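PDB 2VK9: alpha-toxin from Clostridium novyi, which is a large clostridial toxin, represented here by its catalytic domain, which has the GT-A type of fold. Local coordinates for residues 370-384 with 503-515. Sequence-based numbering, arbitrary orientation.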
loop_
_atom_site.group_PDB
_atom_site.type_symbol
_atom_site.label_atom_id
_atom_site.label_comp_id
_atom_site.label_asym_id
_atom_site.label_seq_id
_atom_site.Cartn_x
_atom_site.Cartn_y
_atom_site.Cartn_z
ATOM N N ILE A 370 12.667 4.705 -3.537
ATOM C CA ILE A 370 11.619 5.322 -2.731
ATOM C C ILE A 370 11.920 4.817 -1.340
ATOM O O ILE A 370 12.605 3.801 -1.190
ATOM C CB ILE A 370 10.175 4.911 -3.147
ATOM C CG1 ILE A 370 9.968 3.400 -3.028
ATOM C CG2 ILE A 370 9.845 5.400 -4.570
ATOM C CD1 ILE A 370 8.592 2.949 -3.421
ATOM N N LEU A 371 11.449 5.517 -0.317
ATOM C CA LEU A 371 11.611 5.002 1.030
ATOM C C LEU A 371 10.261 4.591 1.581
ATOM O O LEU A 371 9.251 5.253 1.337
ATOM C CB LEU A 371 12.328 6.005 1.921
ATOM C CG LEU A 371 13.738 6.355 1.423
ATOM C CD1 LEU A 371 14.367 7.437 2.287
ATOM C CD2 LEU A 371 14.656 5.133 1.323
ATOM N N LEU A 372 10.247 3.483 2.303
ATOM C CA LEU A 372 9.007 2.862 2.711
ATOM C C LEU A 372 9.040 2.462 4.155
ATOM O O LEU A 372 10.082 2.079 4.670
ATOM C CB LEU A 372 8.759 1.610 1.882
ATOM C CG LEU A 372 8.228 1.778 0.475
ATOM C CD1 LEU A 372 8.324 0.442 -0.207
ATOM C CD2 LEU A 372 6.785 2.274 0.526
ATOM N N SER A 373 7.886 2.542 4.802
ATOM C CA SER A 373 7.738 2.029 6.151
ATOM C C SER A 373 7.891 0.521 6.088
ATOM O O SER A 373 7.479 -0.116 5.112
ATOM C CB SER A 373 6.379 2.401 6.729
ATOM O OG SER A 373 5.381 2.359 5.723
ATOM N N ARG A 374 8.523 -0.039 7.111
ATOM C CA ARG A 374 8.678 -1.478 7.204
ATOM C C ARG A 374 8.305 -1.930 8.592
ATOM O O ARG A 374 9.081 -1.787 9.538
ATOM C CB ARG A 374 10.093 -1.909 6.829
ATOM C CG ARG A 374 10.169 -2.573 5.475
ATOM C CD ARG A 374 11.587 -2.815 5.008
ATOM N NE ARG A 374 12.464 -3.345 6.055
ATOM C CZ ARG A 374 12.702 -4.634 6.275
ATOM N NH1 ARG A 374 12.128 -5.572 5.529
ATOM N NH2 ARG A 374 13.524 -4.976 7.255
ATOM N N LEU A 375 7.096 -2.464 8.707
ATOM C CA LEU A 375 6.538 -2.836 9.996
ATOM C C LEU A 375 6.610 -4.335 10.236
ATOM O O LEU A 375 6.545 -5.134 9.295
ATOM C CB LEU A 375 5.080 -2.384 10.080
ATOM C CG LEU A 375 4.766 -0.888 10.004
ATOM C CD1 LEU A 375 3.270 -0.687 9.857
ATOM C CD2 LEU A 375 5.315 -0.162 11.225
ATOM N N LYS A 376 6.717 -4.711 11.508
ATOM C CA LYS A 376 6.715 -6.122 11.897
ATOM C C LYS A 376 5.360 -6.775 11.601
ATOM O O LYS A 376 4.301 -6.124 11.691
ATOM C CB LYS A 376 7.127 -6.297 13.368
ATOM C CG LYS A 376 8.595 -5.875 13.641
ATOM C CD LYS A 376 9.086 -6.250 15.040
ATOM C CE LYS A 376 8.563 -5.292 16.112
ATOM N NZ LYS A 376 8.572 -5.939 17.461
ATOM N N ALA A 377 5.415 -8.052 11.210
ATOM C CA ALA A 377 4.210 -8.814 10.883
ATOM C C ALA A 377 4.006 -9.924 11.920
ATOM O O ALA A 377 4.716 -9.956 12.949
ATOM C CB ALA A 377 4.309 -9.388 9.454
ATOM N N ALA A 378 3.035 -10.811 11.644
ATOM C CA ALA A 378 2.694 -11.958 12.515
ATOM C C ALA A 378 3.911 -12.682 13.131
ATOM O O ALA A 378 3.971 -12.880 14.351
ATOM C CB ALA A 378 1.790 -12.955 11.760
ATOM N N THR A 379 4.884 -13.035 12.289
ATOM C CA THR A 379 6.065 -13.807 12.720
ATOM C C THR A 379 7.129 -13.048 13.570
ATOM O O THR A 379 7.976 -13.675 14.220
ATOM C CB THR A 379 6.710 -14.601 11.513
ATOM O OG1 THR A 379 8.101 -14.264 11.372
ATOM C CG2 THR A 379 5.980 -14.310 10.188
ATOM N N GLY A 380 7.066 -11.714 13.582
ATOM C CA GLY A 380 8.110 -10.882 14.216
ATOM C C GLY A 380 9.124 -10.341 13.203
ATOM O O GLY A 380 10.069 -9.622 13.571
ATOM N N LYS A 381 8.931 -10.704 11.930
ATOM C CA LYS A 381 9.723 -10.182 10.810
ATOM C C LYS A 381 9.057 -8.937 10.206
ATOM O O LYS A 381 7.819 -8.852 10.135
ATOM C CB LYS A 381 9.905 -11.249 9.721
ATOM C CG LYS A 381 8.593 -11.871 9.213
ATOM C CD LYS A 381 8.689 -12.347 7.764
ATOM C CE LYS A 381 8.406 -11.202 6.784
ATOM N NZ LYS A 381 8.420 -11.631 5.346
ATOM N N LYS A 382 9.885 -7.986 9.766
ATOM C CA LYS A 382 9.410 -6.737 9.166
ATOM C C LYS A 382 8.932 -6.935 7.726
ATOM O O LYS A 382 9.387 -7.837 7.020
ATOM C CB LYS A 382 10.508 -5.678 9.196
ATOM C CG LYS A 382 10.860 -5.144 10.576
ATOM C CD LYS A 382 12.053 -4.206 10.465
ATOM C CE LYS A 382 12.195 -3.317 11.683
ATOM N NZ LYS A 382 13.149 -2.193 11.414
ATOM N N THR A 383 8.011 -6.079 7.297
ATOM C CA THR A 383 7.502 -6.108 5.931
ATOM C C THR A 383 7.163 -4.695 5.461
ATOM O O THR A 383 6.710 -3.877 6.256
ATOM C CB THR A 383 6.260 -7.049 5.805
ATOM O OG1 THR A 383 5.904 -7.208 4.425
ATOM C CG2 THR A 383 5.048 -6.510 6.597
ATOM N N PHE A 384 7.393 -4.416 4.176
ATOM C CA PHE A 384 6.980 -3.148 3.568
ATOM C C PHE A 384 5.516 -2.851 3.852
ATOM O O PHE A 384 4.664 -3.732 3.761
ATOM C CB PHE A 384 7.170 -3.155 2.050
ATOM C CG PHE A 384 8.584 -2.927 1.592
ATOM C CD1 PHE A 384 9.399 -1.987 2.207
ATOM C CD2 PHE A 384 9.089 -3.628 0.502
ATOM C CE1 PHE A 384 10.711 -1.778 1.763
ATOM C CE2 PHE A 384 10.393 -3.419 0.048
ATOM C CZ PHE A 384 11.205 -2.498 0.681
ATOM N N GLN A 503 15.488 -5.462 1.354
ATOM C CA GLN A 503 14.448 -4.480 1.584
ATOM C C GLN A 503 14.952 -3.364 2.462
ATOM O O GLN A 503 14.473 -2.241 2.372
ATOM C CB GLN A 503 13.262 -5.123 2.276
ATOM C CG GLN A 503 12.508 -6.100 1.424
ATOM C CD GLN A 503 11.311 -6.682 2.133
ATOM O OE1 GLN A 503 10.862 -6.171 3.161
ATOM N NE2 GLN A 503 10.774 -7.755 1.573
ATOM N N GLU A 504 15.911 -3.679 3.323
ATOM C CA GLU A 504 16.445 -2.704 4.263
ATOM C C GLU A 504 16.935 -1.444 3.538
ATOM O O GLU A 504 16.840 -0.345 4.071
ATOM C CB GLU A 504 17.547 -3.330 5.126
ATOM C CG GLU A 504 17.788 -2.611 6.459
ATOM C CD GLU A 504 18.748 -3.364 7.397
ATOM O OE1 GLU A 504 18.970 -4.588 7.184
ATOM O OE2 GLU A 504 19.277 -2.728 8.352
ATOM N N ILE A 505 17.424 -1.620 2.311
ATOM C CA ILE A 505 17.884 -0.525 1.457
ATOM C C ILE A 505 16.801 0.534 1.256
ATOM O O ILE A 505 17.067 1.731 1.336
ATOM C CB ILE A 505 18.304 -1.047 0.067
ATOM C CG1 ILE A 505 19.497 -1.990 0.180
ATOM C CG2 ILE A 505 18.620 0.103 -0.892
ATOM C CD1 ILE A 505 19.680 -2.873 -1.051
ATOM N N PHE A 506 15.580 0.093 0.991
ATOM C CA PHE A 506 14.501 1.008 0.672
ATOM C C PHE A 506 13.672 1.354 1.887
ATOM O O PHE A 506 12.560 1.833 1.752
ATOM C CB PHE A 506 13.599 0.393 -0.394
ATOM C CG PHE A 506 14.280 0.156 -1.691
ATOM C CD1 PHE A 506 14.966 -1.027 -1.921
ATOM C CD2 PHE A 506 14.237 1.114 -2.689
ATOM C CE1 PHE A 506 15.599 -1.253 -3.127
ATOM C CE2 PHE A 506 14.859 0.902 -3.903
ATOM C CZ PHE A 506 15.544 -0.291 -4.125
ATOM N N GLU A 507 14.209 1.107 3.073
ATOM C CA GLU A 507 13.467 1.331 4.301
ATOM C C GLU A 507 13.565 2.784 4.749
ATOM O O GLU A 507 14.654 3.360 4.791
ATOM C CB GLU A 507 13.969 0.398 5.405
ATOM C CG GLU A 507 13.068 0.351 6.642
ATOM C CD GLU A 507 13.543 -0.641 7.702
ATOM O OE1 GLU A 507 14.707 -1.110 7.625
ATOM O OE2 GLU A 507 12.754 -0.953 8.625
ATOM N N ALA A 508 12.408 3.367 5.064
ATOM C CA ALA A 508 12.331 4.689 5.681
ATOM C C ALA A 508 12.600 4.515 7.154
ATOM O O ALA A 508 11.967 3.676 7.803
ATOM C CB ALA A 508 10.964 5.304 5.474
ATOM N N SER A 509 13.528 5.315 7.675
ATOM C CA SER A 509 13.926 5.267 9.080
ATOM C C SER A 509 12.777 5.373 10.094
ATOM O O SER A 509 11.739 5.968 9.814
ATOM C CB SER A 509 14.935 6.368 9.353
ATOM O OG SER A 509 15.336 6.321 10.705
ATOM N N ASN A 510 12.981 4.799 11.279
ATOM C CA ASN A 510 11.984 4.849 12.365
ATOM C C ASN A 510 11.805 6.202 13.043
ATOM O O ASN A 510 10.777 6.465 13.651
ATOM C CB ASN A 510 12.263 3.764 13.408
ATOM C CG ASN A 510 11.546 2.471 13.087
ATOM O OD1 ASN A 510 10.442 2.484 12.516
ATOM N ND2 ASN A 510 12.159 1.343 13.443
ATOM N N ASN A 511 12.808 7.057 12.926
ATOM C CA ASN A 511 12.724 8.410 13.443
ATOM C C ASN A 511 11.749 9.287 12.663
ATOM O O ASN A 511 11.402 10.371 13.103
ATOM C CB ASN A 511 14.112 9.047 13.409
ATOM C CG ASN A 511 15.130 8.259 14.201
ATOM O OD1 ASN A 511 14.813 7.678 15.241
ATOM N ND2 ASN A 511 16.364 8.228 13.708
ATOM N N LEU A 512 11.328 8.812 11.496
ATOM C CA LEU A 512 10.516 9.580 10.565
ATOM C C LEU A 512 9.018 9.456 10.831
ATOM O O LEU A 512 8.245 10.303 10.413
ATOM C CB LEU A 512 10.832 9.143 9.136
ATOM C CG LEU A 512 11.731 9.957 8.191
ATOM C CD1 LEU A 512 12.677 10.937 8.882
ATOM C CD2 LEU A 512 12.496 9.001 7.287
ATOM N N TYR A 513 8.607 8.402 11.526
ATOM C CA TYR A 513 7.195 8.199 11.826
ATOM C C TYR A 513 7.027 7.343 13.072
ATOM O O TYR A 513 7.892 6.525 13.401
ATOM C CB TYR A 513 6.472 7.537 10.645
ATOM C CG TYR A 513 6.917 6.112 10.434
ATOM C CD1 TYR A 513 8.072 5.832 9.706
ATOM C CD2 TYR A 513 6.205 5.043 10.986
ATOM C CE1 TYR A 513 8.502 4.538 9.523
ATOM C CE2 TYR A 513 6.632 3.736 10.806
ATOM C CZ TYR A 513 7.784 3.495 10.071
ATOM O OH TYR A 513 8.236 2.214 9.874
ATOM N N PHE A 514 5.898 7.538 13.745
ATOM C CA PHE A 514 5.497 6.721 14.878
ATOM C C PHE A 514 4.224 5.975 14.497
ATOM O O PHE A 514 3.257 6.590 14.055
ATOM C CB PHE A 514 5.273 7.618 16.095
ATOM C CG PHE A 514 4.948 6.875 17.359
ATOM C CD1 PHE A 514 5.820 5.921 17.874
ATOM C CD2 PHE A 514 3.779 7.158 18.053
ATOM C CE1 PHE A 514 5.524 5.245 19.050
ATOM C CE2 PHE A 514 3.473 6.492 19.223
ATOM C CZ PHE A 514 4.350 5.533 19.729
ATOM N N SER A 515 4.230 4.654 14.661
ATOM C CA SER A 515 3.108 3.804 14.239
ATOM C C SER A 515 2.355 3.123 15.397
ATOM O O SER A 515 1.386 2.394 15.174
ATOM C CB SER A 515 3.589 2.760 13.220
ATOM O OG SER A 515 4.555 1.897 13.791
#
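Glu507 draws two cations of the hairpin 370-384 into one salt-bridge network: OE2 meets Lys382 NZ at 3.1 Å through its syn lone pair and Arg374 NE at 3.5 Å. The carboxylate stands nearly perpendicular to the guanidinium (87° between planes) and sits at its edge, with OE1 and OE2 about equally far from NE, a loose ionic contact rather than a two-bond pairing. A bend at chi3 (44°) turns the Arg374 tip toward Gln503, whose OE1 accepts from NH1 at 2.8 Å; the bond lies near the guanidinium plane but tilts out of the amide plane. The Gln503 amide also stacks on Phe384, their planes 18° apart and OE1 over the ring centre, while its NE2 bonds Leu498 O. Leu372 and Glu507 form a single beta bridge: Leu372 N donates to Phe506 O (2.9 Å) and Ala508 N to Leu372 O (2.7 Å). The loop 503-515 thus borders strand 371-376, an edge strand of the mixed sheet of this GT-A domain, paired antiparallel with 382-391. Farther out, Leu371 CB packs on Ala508 CB (3.9 Å), and Leu375 CD2 reaches the edge of Tyr513 at CE2 (4.1 Å). The Tyr513 ring also meets those of Phe287 and Phe388.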